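Local coordinates for cucumber basic protein (Cucumis sativus, PDB 2CBP), which binds a single type 1 copper ion and, as a plant blue copper protein of the phytocyanin family, probably carries electrons, at residues S17-K22 with I91-L96; L31-P36 with S63-I68. All blocks are in the same frame, centred on the assembly; numbering follows the deposited sequence. Where two conformers were deposited one is given.

Interaction 1 of 2, residues S17-K22 with I91-L96; sequences SWPKGK and IAVNAL
Trp-18 and Pro-19 pack against Ile-91, Ala-92 and Val-93 in a small apolar contact of loop on strand. The fold is the cupredoxin beta sandwich, here in its phytocyanin form; residues 17-22 belong to the long connection between strands 2-4 and 29-33, and strand 90-95 is an edge strand of its antiparallel sheet. On the loop's side Pro-19 carries most of the contact. Its CG lies 3.8 Å from Ile-91 CG2, the two side chains crossing obliquely, and the same CG lies 4.3 Å from Val-93 CG1. Between those two branches the ring also meets backbone: Pro-19 CB sits 3.6 Å from Ala-92 O, while the methyl of Ala-92 points away from the loop. The rotamer of Ile-91 explains the fit. CG1 stands between the backbone N and the carbonyl carbon (chi1 56°), which turns CG2 anti to the carbonyl carbon and presents it to the proline. At the other end of the isoleucine, CD1 comes within 4.5 Å of Trp-18 CZ3, a looser touch. Val-5 is met by both Trp-18 and Ile-91, while backbone bonds from Ile-91 to Phe-77 and from Val-93 to Ser-75 tie the strand to its neighbour 73-78. The loop keeps its shape through two overlapping turns, type I from Ser-17 to Lys-20 and type II from Pro-19 to Lys-22. Lys-22 then folds back over the indole: its CE rests 3.4 Å above the ring plane of Trp-18, toward the rim, and NZ donates to Trp-18 O at 2.6 Å, nearly in line with the carbonyl.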
# COMPACT_ATOMS: atom_id res chain seq x y z
N SER A 17 -2.12 8.91 5.22
CA SER A 17 -2.36 10.26 4.74
C SER A 17 -1.82 10.62 3.37
O SER A 17 -2.34 11.55 2.70
CB SER A 17 -1.72 11.18 5.83
OG SER A 17 -0.67 10.43 6.47
N TRP A 18 -0.80 9.90 2.94
CA TRP A 18 -0.10 10.11 1.68
C TRP A 18 -0.99 10.29 0.46
O TRP A 18 -0.77 11.23 -0.33
CB TRP A 18 1.02 9.05 1.47
CG TRP A 18 1.68 9.28 0.15
CD1 TRP A 18 2.65 10.17 -0.19
CD2 TRP A 18 1.32 8.58 -1.06
NE1 TRP A 18 2.94 10.05 -1.53
CE2 TRP A 18 2.15 9.11 -2.09
CE3 TRP A 18 0.42 7.58 -1.35
CZ2 TRP A 18 2.09 8.64 -3.40
CZ3 TRP A 18 0.37 7.12 -2.66
CH2 TRP A 18 1.17 7.63 -3.65
N PRO A 19 -2.00 9.47 0.28
CA PRO A 19 -2.93 9.52 -0.83
C PRO A 19 -3.72 10.82 -0.93
O PRO A 19 -4.23 11.15 -2.00
CB PRO A 19 -3.89 8.35 -0.57
CG PRO A 19 -3.05 7.34 0.23
CD PRO A 19 -2.32 8.31 1.18
N LYS A 20 -3.82 11.50 0.18
CA LYS A 20 -4.58 12.74 0.29
C LYS A 20 -4.12 13.77 -0.73
O LYS A 20 -2.95 14.18 -0.80
CB LYS A 20 -4.54 13.32 1.71
CG LYS A 20 -5.52 14.48 1.87
CD LYS A 20 -5.32 15.34 3.10
CE LYS A 20 -6.13 16.63 3.02
NZ LYS A 20 -5.67 17.48 1.87
N GLY A 21 -5.09 14.17 -1.54
CA GLY A 21 -4.94 15.16 -2.59
C GLY A 21 -4.37 14.65 -3.89
O GLY A 21 -3.98 15.49 -4.74
N LYS A 22 -4.32 13.34 -4.05
CA LYS A 22 -3.78 12.77 -5.33
C LYS A 22 -4.94 12.19 -6.10
O LYS A 22 -5.91 11.68 -5.52
CB LYS A 22 -2.67 11.79 -5.07
CG LYS A 22 -1.60 12.50 -4.17
CD LYS A 22 -0.36 11.64 -4.10
CE LYS A 22 0.80 12.30 -3.43
NZ LYS A 22 0.48 12.78 -2.07
N ILE A 91 -2.56 2.14 3.12
CA ILE A 91 -3.06 3.19 2.23
C ILE A 91 -4.25 2.65 1.44
O ILE A 91 -4.37 1.47 1.09
CB ILE A 91 -2.07 3.81 1.26
CG1 ILE A 91 -1.44 2.73 0.41
CG2 ILE A 91 -1.04 4.67 1.98
CD1 ILE A 91 -0.54 3.16 -0.76
N ALA A 92 -5.12 3.62 1.15
CA ALA A 92 -6.31 3.32 0.33
C ALA A 92 -6.26 4.34 -0.85
O ALA A 92 -6.05 5.51 -0.61
CB ALA A 92 -7.59 3.38 1.10
N VAL A 93 -6.48 3.78 -2.05
CA VAL A 93 -6.49 4.63 -3.25
C VAL A 93 -7.69 4.26 -4.13
O VAL A 93 -8.22 3.14 -4.08
CB VAL A 93 -5.15 4.53 -3.99
CG1 VAL A 93 -3.93 4.69 -3.08
CG2 VAL A 93 -5.02 3.25 -4.80
N ASN A 94 -8.06 5.23 -4.95
CA ASN A 94 -9.15 5.05 -5.93
C ASN A 94 -8.59 5.48 -7.30
O ASN A 94 -8.12 6.62 -7.39
CB ASN A 94 -10.42 5.80 -5.59
CG ASN A 94 -11.53 5.43 -6.61
OD1 ASN A 94 -11.88 4.26 -6.74
ND2 ASN A 94 -12.06 6.44 -7.28
N ALA A 95 -8.70 4.56 -8.24
CA ALA A 95 -8.21 4.86 -9.60
C ALA A 95 -9.41 5.05 -10.53
O ALA A 95 -10.28 4.17 -10.63
CB ALA A 95 -7.27 3.79 -10.09
N LEU A 96 -9.39 6.22 -11.17
CA LEU A 96 -10.48 6.55 -12.12
C LEU A 96 -10.15 5.95 -13.49
O LEU A 96 -11.14 5.79 -14.22
CB LEU A 96 -10.68 8.05 -12.13
CG LEU A 96 -11.28 8.65 -10.86
CD1 LEU A 96 -11.28 10.13 -10.97
CD2 LEU A 96 -12.69 8.12 -10.62
OXT LEU A 96 -8.99 5.65 -13.82

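Interaction 2 of 2, residues L31-P36 with S63-I68; sequences LFNYNP and SGRDQI
The ring of Tyr-34 has Gly-64 CA over one face, a CH-pi contact 3.8 Å from the ring centroid and 16° off the normal, and Asp-66 OD2 at its edge, in plane. Tyr-34 CG stands between the backbone N and the carbonyl carbon (chi1 58°), the placement from which the ring lies against Gly-64. The Phe-32 ring takes Asp-66 O at its edge, and its CE1 meets Ile-68 CD1 at 3.8 Å. Trp-11 packs edge-to-face with both aromatic rings. At the edge of the Arg-65 guanidinium NH1 donates a weak bond to Asn-33 OD1, the amide and guanidinium planes 82° apart. The backbones pair as an antiparallel ladder between strands 29-33 and 65-69 of the cupredoxin sandwich; on its other edge 29-33 runs parallel to 2-4. Phe-32 and Asp-66 form the ladder's hydrogen-bonded pair, Phe-32 N to Asp-66 O at 2.8 Å, and Tyr-34 N donates to Gly-64 O just past the strand end. Tyr-34 OH donates a hydrogen bond to the syn lone pair of Asp-66 OD2 at 2.6 Å and weakly accepts from Gly-64 N. A phenylalanine in place of Tyr-34 would probably leave Asp-66 OD2 without this donor and Gly-64 N without its acceptor. Ser-63 OG closes an ST turn by accepting from Arg-65 N, and donates to Asp-66 OD1 at 2.6 Å, from above the carboxylate plane.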
# COMPACT_ATOMS: atom_id res chain seq x y z
N LEU A 31 4.90 2.88 -6.53
CA LEU A 31 6.26 2.36 -6.26
C LEU A 31 6.51 2.40 -4.75
O LEU A 31 6.49 3.47 -4.14
CB LEU A 31 7.28 3.16 -7.04
CG LEU A 31 8.70 2.60 -7.12
CD1 LEU A 31 9.31 3.08 -8.41
CD2 LEU A 31 9.54 2.99 -5.93
N PHE A 32 6.76 1.22 -4.21
CA PHE A 32 6.99 1.01 -2.79
C PHE A 32 8.45 0.66 -2.49
O PHE A 32 8.91 -0.40 -2.92
CB PHE A 32 6.11 -0.16 -2.28
CG PHE A 32 4.62 0.03 -2.33
CD1 PHE A 32 3.90 -0.18 -3.50
CD2 PHE A 32 3.93 0.41 -1.17
CE1 PHE A 32 2.52 0.00 -3.55
CE2 PHE A 32 2.54 0.59 -1.19
CZ PHE A 32 1.85 0.37 -2.39
N ASN A 33 9.07 1.56 -1.74
CA ASN A 33 10.46 1.41 -1.32
C ASN A 33 10.55 1.12 0.19
O ASN A 33 10.04 1.96 0.97
CB ASN A 33 11.29 2.66 -1.60
CG ASN A 33 11.51 2.99 -3.06
OD1 ASN A 33 11.84 2.12 -3.87
ND2 ASN A 33 11.33 4.26 -3.35
N TYR A 34 11.24 0.04 0.51
CA TYR A 34 11.42 -0.33 1.93
C TYR A 34 12.42 -1.46 2.09
O TYR A 34 12.83 -2.12 1.11
CB TYR A 34 10.02 -0.79 2.50
CG TYR A 34 9.53 -1.94 1.68
CD1 TYR A 34 8.86 -1.75 0.45
CD2 TYR A 34 9.75 -3.27 2.10
CE1 TYR A 34 8.46 -2.81 -0.31
CE2 TYR A 34 9.34 -4.34 1.32
CZ TYR A 34 8.69 -4.11 0.11
OH TYR A 34 8.33 -5.23 -0.61
N ASN A 35 12.74 -1.71 3.35
CA ASN A 35 13.64 -2.81 3.76
C ASN A 35 12.78 -4.05 3.97
O ASN A 35 12.09 -4.07 4.99
CB ASN A 35 14.31 -2.41 5.08
CG ASN A 35 15.30 -3.48 5.54
OD1 ASN A 35 15.21 -4.66 5.15
ND2 ASN A 35 16.26 -3.06 6.35
N PRO A 36 12.84 -5.01 3.09
CA PRO A 36 12.04 -6.24 3.17
C PRO A 36 12.25 -7.11 4.36
O PRO A 36 11.40 -8.03 4.56
CB PRO A 36 12.26 -6.97 1.83
CG PRO A 36 13.61 -6.46 1.37
CD PRO A 36 13.66 -5.01 1.85
N SER A 63 9.94 -7.46 -2.50
CA SER A 63 11.17 -7.09 -3.21
C SER A 63 11.92 -5.93 -2.61
O SER A 63 13.16 -5.94 -2.79
CB SER A 63 10.90 -6.84 -4.71
OG SER A 63 10.52 -5.48 -4.84
N GLY A 64 11.25 -4.95 -1.99
CA GLY A 64 11.96 -3.77 -1.43
C GLY A 64 11.82 -2.54 -2.35
O GLY A 64 12.10 -1.41 -1.98
N ARG A 65 11.39 -2.85 -3.57
CA ARG A 65 11.13 -1.85 -4.62
C ARG A 65 10.02 -2.35 -5.55
O ARG A 65 10.32 -2.60 -6.73
CB ARG A 65 12.38 -1.54 -5.48
CG ARG A 65 12.26 -0.24 -6.25
CD ARG A 65 13.23 -0.03 -7.32
NE ARG A 65 14.54 0.43 -7.05
CZ ARG A 65 15.00 1.25 -6.12
NH1 ARG A 65 14.20 1.76 -5.21
NH2 ARG A 65 16.31 1.56 -6.09
N ASP A 66 8.82 -2.50 -5.04
CA ASP A 66 7.70 -3.00 -5.82
C ASP A 66 7.01 -1.90 -6.62
O ASP A 66 6.80 -0.81 -6.14
CB ASP A 66 6.65 -3.71 -4.95
CG ASP A 66 7.29 -4.64 -3.93
OD1 ASP A 66 7.98 -5.57 -4.47
OD2 ASP A 66 7.12 -4.46 -2.75
N GLN A 67 6.67 -2.30 -7.85
CA GLN A 67 5.96 -1.43 -8.81
C GLN A 67 4.60 -2.08 -9.05
O GLN A 67 4.54 -3.11 -9.72
CB GLN A 67 6.72 -1.25 -10.11
CG GLN A 67 7.96 -0.39 -9.97
CD GLN A 67 8.46 0.20 -11.26
OE1 GLN A 67 7.83 1.07 -11.88
NE2 GLN A 67 9.65 -0.25 -11.66
N ILE A 68 3.58 -1.50 -8.45
CA ILE A 68 2.20 -2.02 -8.55
C ILE A 68 1.30 -1.13 -9.39
O ILE A 68 1.06 0.05 -9.16
CB ILE A 68 1.62 -2.29 -7.15
CG1 ILE A 68 2.59 -3.23 -6.45
CG2 ILE A 68 0.25 -2.91 -7.29
CD1 ILE A 68 2.36 -3.53 -4.99
O HOH W 1 14.16 0.67 -2.87

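Overall arrangement
Interactions 1 and 2 lie on opposite sides of the chain's centre, their centres 18 Å apart, yet they meet in the interior: Ile-91 CD1 packs 4.0 Å from Phe-32 CZ. Both of these side chains also reach Phe-77 and Val-5, so the two contacts share one hydrophobic interior between the sheets. Along the chain, 31-36 and 63-68 both fall between 17-22 and 91-96. The copper, held by His-39, Cys-79, His-84 and Met-89, is closer to interaction 2: the side chain of Tyr-34 is about 7 Å from the metal and about 4 Å from that of His-39, whereas the side chain of Ile-91 is about 12 Å from the copper.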